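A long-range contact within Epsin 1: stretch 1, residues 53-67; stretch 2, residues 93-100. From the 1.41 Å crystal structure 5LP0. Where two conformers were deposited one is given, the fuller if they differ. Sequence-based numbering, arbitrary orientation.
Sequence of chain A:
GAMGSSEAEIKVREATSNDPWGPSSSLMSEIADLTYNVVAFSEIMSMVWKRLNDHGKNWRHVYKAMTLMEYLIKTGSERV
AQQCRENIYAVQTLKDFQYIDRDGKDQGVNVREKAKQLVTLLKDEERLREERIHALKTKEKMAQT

Stretch 1 53-67: NDHGKNWRHVYKAMT
Stretch 2 93-100: TLKDFQYI

Stretch 1 runs through a loop and turn into a helix; the chain is helical by Arg 60, and the helix continues later in the chain. Trp 59 N donates to Gly 56 O (2.9 Å) in the turn that leads into the helix, and Tyr 63 N to Trp 59 O (3.0 Å) begins the regular i to i+4 pattern. Stretch 2 opens with a 3-10 segment, 93-96, and then extends. The stretches meet at two levels: the CA atoms of Val 62 and Leu 94 lie 8.5 Å apart, those of Gly 56 and Tyr 99 only 5.6 Å. Thus stretch 2, followed forward, moves back along stretch 1. The contact buries 422 Å², both sides summed, and no direct hydrogen bond crosses it.

Thr 93 does not touch stretch 1. Its O accepts from Asp 96 N at 3.0 Å. Leu 94 (phi/psi -73/-14) points its CB toward the helix, with chi1 m and chi2 t. Its CD1 is 3.8 Å from Val 62 CG1 and 3.8 Å from Met 66 SD. Val 62 is t; Met 66 is m, t, m. These two residues are one helical turn apart, so a single methyl can meet both.

Lys 95 and Asp 96 stay exposed and out of contact. Phe 97 N donates to Leu 94 O (3.2 Å), and at Phe 97 the backbone opens to -63/133. Phe 97 has chi1 t and chi2 98°, and its CB points toward stretch 1. Its CZ is 3.8 Å from Trp 59 CB; its CE1 is 3.9 Å from Val 62 CG2. Asp 54 O lies at the ring edge, 3.6 Å from Phe 97 CE1. His 55 CA is 4.0 Å from the same Phe 97 CE1. The CE1/CZ end of the ring therefore meets the loop at Asp 54 and His 55 as well as Trp 59 and Val 62.

Gln 98 (-120/134) turns its side chain end away, and its NE2 donates to Asp 96 O at 3.0 Å. Its backbone still joins the contact through water 1, which accepts from Gly 56 N (3.0 Å) and donates to Gln 98 O (2.8 Å).

Tyr 99 (-161/121) has chi1 t and chi2 62°, with CB toward stretch 1. Gly 56 CA approaches Tyr 99 CD1 to 3.4 Å. Gly 56 has phi/psi 59/-126, a positive phi that favours glycine. Lys 57 N lies over one ring face, 3.7 Å from Tyr 99 CZ. Trp 59 (chi1 p, chi2 -90°) brings CD1 within 3.5 Å of Tyr 99 CD2. The Trp 59 five-membered ring and the Tyr 99 ring are inclined by 27°, centroids 5.4 Å apart, and barely overlap. Ile 100 makes no contact.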

# COMPACT_ATOMS: atom_id res chain seq x y z
N ASN A 53 0.49 9.10 -4.52
CA ASN A 53 0.84 10.43 -5.03
C ASN A 53 -0.40 11.29 -5.32
O ASN A 53 -0.30 12.33 -5.97
CB ASN A 53 1.65 10.23 -6.32
CG ASN A 53 2.39 11.48 -6.77
OD1 ASN A 53 2.87 12.28 -5.95
ND2 ASN A 53 2.49 11.66 -8.08
N ASP A 54 -1.56 10.87 -4.82
CA ASP A 54 -2.78 11.69 -4.84
C ASP A 54 -2.80 12.66 -3.65
O ASP A 54 -1.94 12.59 -2.76
CB ASP A 54 -4.01 10.78 -4.85
CG ASP A 54 -4.28 10.18 -6.23
OD1 ASP A 54 -5.06 9.21 -6.31
OD2 ASP A 54 -3.73 10.70 -7.23
N HIS A 55 -3.77 13.58 -3.65
CA HIS A 55 -3.79 14.65 -2.68
C HIS A 55 -5.22 15.05 -2.37
O HIS A 55 -6.18 14.65 -3.03
CB HIS A 55 -3.06 15.87 -3.25
CG HIS A 55 -1.64 15.59 -3.63
ND1 HIS A 55 -0.60 15.64 -2.72
CD2 HIS A 55 -1.08 15.26 -4.82
CE1 HIS A 55 0.53 15.34 -3.33
NE2 HIS A 55 0.27 15.11 -4.60
N GLY A 56 -5.31 15.93 -1.37
CA GLY A 56 -6.54 16.66 -1.06
C GLY A 56 -7.71 15.76 -0.73
O GLY A 56 -7.60 14.88 0.12
N LYS A 57 -8.81 15.97 -1.44
CA LYS A 57 -10.03 15.19 -1.25
C LYS A 57 -9.83 13.71 -1.57
O LYS A 57 -10.67 12.87 -1.21
CB LYS A 57 -11.17 15.77 -2.11
CG LYS A 57 -10.99 15.56 -3.61
CD LYS A 57 -12.11 16.22 -4.38
CE LYS A 57 -11.85 16.19 -5.87
NZ LYS A 57 -12.93 16.89 -6.62
N ASN A 58 -8.72 13.39 -2.23
CA ASN A 58 -8.38 11.99 -2.52
C ASN A 58 -7.39 11.42 -1.51
O ASN A 58 -6.75 10.41 -1.76
CB ASN A 58 -7.80 11.87 -3.92
CG ASN A 58 -8.84 12.04 -5.00
OD1 ASN A 58 -9.92 11.43 -4.96
ND2 ASN A 58 -8.55 12.90 -5.95
N TRP A 59 -7.30 12.04 -0.34
CA TRP A 59 -6.39 11.58 0.72
C TRP A 59 -6.55 10.11 1.09
O TRP A 59 -5.55 9.44 1.44
CB TRP A 59 -6.56 12.42 1.98
CG TRP A 59 -7.85 12.18 2.68
CD1 TRP A 59 -9.04 12.84 2.49
CD2 TRP A 59 -8.09 11.21 3.71
NE1 TRP A 59 -10.00 12.32 3.32
CE2 TRP A 59 -9.44 11.33 4.09
CE3 TRP A 59 -7.29 10.25 4.35
CZ2 TRP A 59 -10.02 10.53 5.07
CZ3 TRP A 59 -7.87 9.45 5.32
CH2 TRP A 59 -9.21 9.60 5.68
N ARG A 60 -7.76 9.56 1.00
CA ARG A 60 -7.95 8.17 1.42
C ARG A 60 -7.27 7.22 0.42
O ARG A 60 -6.90 6.11 0.79
CB ARG A 60 -9.42 7.81 1.59
CG ARG A 60 -9.59 6.71 2.62
CD ARG A 60 -11.02 6.21 2.70
NE ARG A 60 -11.96 7.30 2.94
CZ ARG A 60 -12.35 7.70 4.15
NH1 ARG A 60 -11.89 7.10 5.24
NH2 ARG A 60 -13.21 8.71 4.26
N HIS A 61 -7.08 7.64 -0.83
CA HIS A 61 -6.27 6.87 -1.78
C HIS A 61 -4.91 6.67 -1.17
O HIS A 61 -4.35 5.57 -1.25
CB HIS A 61 -6.07 7.64 -3.09
CG HIS A 61 -7.26 7.65 -3.99
ND1 HIS A 61 -7.27 8.34 -5.19
CD2 HIS A 61 -8.49 7.09 -3.87
CE1 HIS A 61 -8.44 8.18 -5.78
NE2 HIS A 61 -9.19 7.42 -5.01
N VAL A 62 -4.36 7.71 -0.57
CA VAL A 62 -2.98 7.67 -0.07
C VAL A 62 -2.94 6.81 1.19
O VAL A 62 -2.09 5.93 1.35
CB VAL A 62 -2.47 9.11 0.28
CG1 VAL A 62 -1.02 9.06 0.78
CG2 VAL A 62 -2.59 10.05 -0.90
N TYR A 63 -3.89 7.04 2.09
CA TYR A 63 -3.95 6.27 3.34
C TYR A 63 -4.12 4.77 3.06
O TYR A 63 -3.34 3.94 3.56
CB TYR A 63 -5.11 6.81 4.17
CG TYR A 63 -5.22 6.21 5.55
CD1 TYR A 63 -4.37 6.62 6.57
CD2 TYR A 63 -6.17 5.25 5.83
CE1 TYR A 63 -4.48 6.09 7.84
CE2 TYR A 63 -6.28 4.71 7.09
CZ TYR A 63 -5.43 5.13 8.09
OH TYR A 63 -5.55 4.59 9.35
N LYS A 64 -5.10 4.42 2.23
CA LYS A 64 -5.36 3.01 1.91
C LYS A 64 -4.24 2.36 1.07
O LYS A 64 -3.94 1.17 1.24
CB LYS A 64 -6.73 2.86 1.24
CG LYS A 64 -7.88 3.13 2.23
CD LYS A 64 -9.27 3.27 1.59
CE LYS A 64 -9.80 1.92 1.14
NZ LYS A 64 -11.14 2.09 0.50
N ALA A 65 -3.60 3.14 0.21
CA ALA A 65 -2.44 2.63 -0.52
C ALA A 65 -1.31 2.31 0.44
O ALA A 65 -0.57 1.34 0.20
CB ALA A 65 -1.98 3.62 -1.59
N MET A 66 -1.21 3.02 1.57
CA MET A 66 -0.13 2.71 2.51
C MET A 66 -0.51 1.43 3.27
O MET A 66 0.36 0.59 3.53
CB MET A 66 0.14 3.83 3.51
CG MET A 66 0.97 4.96 2.94
SD MET A 66 1.54 6.12 4.19
CE MET A 66 -0.04 6.93 4.48
N THR A 67 -1.78 1.25 3.59
CA THR A 67 -2.23 0.01 4.22
C THR A 67 -1.96 -1.17 3.29
O THR A 67 -1.42 -2.19 3.70
CB THR A 67 -3.69 0.09 4.55
OG1 THR A 67 -3.86 1.15 5.49
CG2 THR A 67 -4.18 -1.23 5.16
N THR A 93 7.86 11.44 1.95
CA THR A 93 7.20 12.69 1.65
C THR A 93 5.84 12.75 2.32
O THR A 93 5.34 13.84 2.61
CB THR A 93 7.08 12.92 0.15
OG1 THR A 93 6.62 14.23 -0.09
CG2 THR A 93 6.13 11.93 -0.54
N LEU A 94 5.25 11.59 2.57
CA LEU A 94 3.90 11.52 3.12
C LEU A 94 3.84 11.90 4.60
O LEU A 94 2.75 12.15 5.14
CB LEU A 94 3.30 10.15 2.89
CG LEU A 94 3.21 9.76 1.41
CD1 LEU A 94 2.65 8.32 1.26
CD2 LEU A 94 2.39 10.75 0.60
N LYS A 95 4.99 11.95 5.26
CA LYS A 95 5.07 12.45 6.64
C LYS A 95 4.76 13.95 6.66
O LYS A 95 4.51 14.49 7.72
CB LYS A 95 6.44 12.16 7.24
CG LYS A 95 6.72 10.65 7.39
CD LYS A 95 8.14 10.31 7.82
CE LYS A 95 8.44 10.87 9.18
NZ LYS A 95 9.81 10.49 9.61
N ASP A 96 4.78 14.59 5.48
CA ASP A 96 4.45 16.01 5.32
C ASP A 96 3.08 16.26 4.72
O ASP A 96 2.72 17.41 4.47
CB ASP A 96 5.48 16.71 4.43
CG ASP A 96 6.90 16.49 4.89
OD1 ASP A 96 7.16 16.63 6.09
OD2 ASP A 96 7.76 16.17 4.03
N PHE A 97 2.31 15.20 4.48
CA PHE A 97 1.03 15.32 3.80
C PHE A 97 0.05 16.16 4.60
O PHE A 97 -0.10 15.94 5.80
CB PHE A 97 0.46 13.92 3.55
CG PHE A 97 -0.81 13.90 2.76
CD1 PHE A 97 -0.79 13.66 1.40
CD2 PHE A 97 -2.04 14.09 3.37
CE1 PHE A 97 -1.94 13.60 0.68
CE2 PHE A 97 -3.21 14.04 2.63
CZ PHE A 97 -3.14 13.81 1.27
N GLN A 98 -0.62 17.09 3.94
CA GLN A 98 -1.61 17.97 4.58
C GLN A 98 -2.98 17.80 3.94
O GLN A 98 -3.10 17.82 2.72
CB GLN A 98 -1.24 19.45 4.41
CG GLN A 98 0.16 19.84 4.85
CD GLN A 98 0.39 19.65 6.33
OE1 GLN A 98 -0.37 20.13 7.16
NE2 GLN A 98 1.46 18.93 6.67
N TYR A 99 -4.00 17.69 4.77
CA TYR A 99 -5.38 17.90 4.30
C TYR A 99 -6.35 18.17 5.43
O TYR A 99 -6.52 17.35 6.32
CB TYR A 99 -5.88 16.71 3.47
CG TYR A 99 -7.25 16.98 2.87
CD1 TYR A 99 -7.44 18.02 1.98
CD2 TYR A 99 -8.35 16.20 3.21
CE1 TYR A 99 -8.67 18.28 1.41
CE2 TYR A 99 -9.62 16.48 2.67
CZ TYR A 99 -9.75 17.50 1.76
OH TYR A 99 -10.99 17.76 1.22
N ILE A 100 -6.99 19.34 5.33
CA ILE A 100 -8.10 19.73 6.20
C ILE A 100 -9.36 19.57 5.37
O ILE A 100 -9.45 20.15 4.28
CB ILE A 100 -7.96 21.20 6.65
CG1 ILE A 100 -6.61 21.41 7.35
CG2 ILE A 100 -9.14 21.64 7.56
CD1 ILE A 100 -6.39 20.48 8.51
O HOH W 1 -2.91 17.14 -0.01